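Local coordinates for O-methyltransferase family 3 (Niastella koreensis, PDB 7CVW) that catalyses the magnesium-dependent transfer of a methyl group from S-adenosyl-L-methionine to a hydroxyl of catechol-like compounds, methylating protocatechuic acid equally at its meta and para hydroxyls, at the interface of chains A and B. Numbering follows the deposited sequence. Chains: chain A/B, O-methyltransferase family 3.

The interface of chains A and B. Residues chain A 5, 8-9, 12; chain B 171, 174, 212.
B:Leu174, at the end of the 3-10 helix 169-174, pushes its forked tip against one side of the N-terminal helix 4-17 of chain A, where A:Ile5, A:Ser8, A:Val9 and A:Tyr12 line up over successive turns. The two methyls share the work. CD1 points towards the earlier turn, touching A:Ser8 CB at 3.6 Å and packing against A:Ile5 CD1 as well. CD2 turns the other way and rests over the CB end of the A:Tyr12 ring face, 3.5 Å from A:Tyr12 CB. A:Tyr12 CG is anti to the backbone N (chi1 166°), which turns that face to the leucine, the two side chains running past each other in opposite directions. A:Val9 lies beside the fork, its CG2 against the branch carbon CG and 3.8 Å from B:Leu174 CD1. With no side chain on B:Gly171, the same methyl rests directly on its CA. On the far flank B:Tyr212 comes from the opposite direction and sets its hydroxyl oxygen OH against the branch of A:Val9, a van der Waals contact of 3.2 Å to A:Val9 CG2. With 90 Å² hidden, B:Leu174 buries far more surface than its neighbours in this largely apolar patch. The enzyme is a homodimer, and two-fold symmetry repeats the patch with the chains exchanged, so each subunit both offers its N-terminal helix and receives its partner's. At the B:Tyr212 ring, CE2 lies 4.0 Å from A:Ile5 CG1.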
loop_
_atom_site.group_PDB
_atom_site.type_symbol
_atom_site.label_atom_id
_atom_site.label_comp_id
_atom_site.label_asym_id
_atom_site.label_seq_id
_atom_site.Cartn_x
_atom_site.Cartn_y
_atom_site.Cartn_z
ATOM N N ILE A 5 20.961 -5.572 -1.287
ATOM C CA ILE A 5 19.853 -6.532 -1.593
ATOM C C ILE A 5 18.599 -5.716 -1.910
ATOM O O ILE A 5 17.895 -6.062 -2.879
ATOM C CB ILE A 5 19.553 -7.574 -0.491
ATOM C CG1 ILE A 5 18.601 -8.671 -0.976
ATOM C CG2 ILE A 5 18.992 -6.920 0.764
ATOM C CD1 ILE A 5 19.086 -9.482 -2.138
ATOM N N SER A 8 18.897 -4.277 -5.373
ATOM C CA SER A 8 18.812 -5.351 -6.400
ATOM C C SER A 8 17.360 -5.799 -6.552
ATOM O O SER A 8 16.877 -5.987 -7.691
ATOM C CB SER A 8 19.701 -6.496 -6.048
ATOM O OG SER A 8 21.047 -6.058 -6.054
ATOM N N VAL A 9 16.666 -5.992 -5.436
ATOM C CA VAL A 9 15.244 -6.423 -5.492
ATOM C C VAL A 9 14.390 -5.318 -6.126
ATOM O O VAL A 9 13.476 -5.637 -6.903
ATOM C CB VAL A 9 14.717 -6.870 -4.117
ATOM C CG1 VAL A 9 13.208 -7.005 -4.116
ATOM C CG2 VAL A 9 15.364 -8.189 -3.723
ATOM N N TYR A 12 14.771 -5.654 -9.858
ATOM C CA TYR A 12 13.991 -6.840 -10.268
ATOM C C TYR A 12 12.503 -6.469 -10.409
ATOM O O TYR A 12 11.873 -6.795 -11.400
ATOM C CB TYR A 12 14.218 -7.948 -9.245
ATOM C CG TYR A 12 13.262 -9.105 -9.320
ATOM C CD1 TYR A 12 13.503 -10.194 -10.143
ATOM C CD2 TYR A 12 12.199 -9.187 -8.450
ATOM C CE1 TYR A 12 12.675 -11.305 -10.132
ATOM C CE2 TYR A 12 11.341 -10.265 -8.452
ATOM C CZ TYR A 12 11.590 -11.342 -9.277
ATOM O OH TYR A 12 10.746 -12.414 -9.258
ATOM N N GLY B 171 14.721 -11.838 -0.515
ATOM C CA GLY B 171 15.492 -11.554 -1.739
ATOM C C GLY B 171 15.870 -12.816 -2.494
ATOM O O GLY B 171 16.561 -12.700 -3.512
ATOM N N LEU B 174 15.689 -13.457 -6.354
ATOM C CA LEU B 174 16.768 -13.028 -7.284
ATOM C C LEU B 174 17.545 -14.256 -7.772
ATOM O O LEU B 174 18.306 -14.100 -8.747
ATOM C CB LEU B 174 17.702 -12.036 -6.590
ATOM C CG LEU B 174 17.090 -10.676 -6.261
ATOM C CD1 LEU B 174 18.159 -9.702 -5.801
ATOM C CD2 LEU B 174 16.332 -10.109 -7.455
ATOM N N TYR B 212 12.264 -10.316 6.028
ATOM C CA TYR B 212 12.191 -9.468 4.815
ATOM C C TYR B 212 11.408 -10.217 3.733
ATOM O O TYR B 212 11.707 -11.394 3.453
ATOM C CB TYR B 212 13.614 -9.142 4.375
ATOM C CG TYR B 212 13.800 -8.596 2.992
ATOM C CD1 TYR B 212 13.005 -7.585 2.480
ATOM C CD2 TYR B 212 14.863 -9.043 2.226
ATOM C CE1 TYR B 212 13.221 -7.064 1.210
ATOM C CE2 TYR B 212 15.098 -8.528 0.963
ATOM C CZ TYR B 212 14.282 -7.540 0.451
ATOM O OH TYR B 212 14.541 -7.045 -0.796
#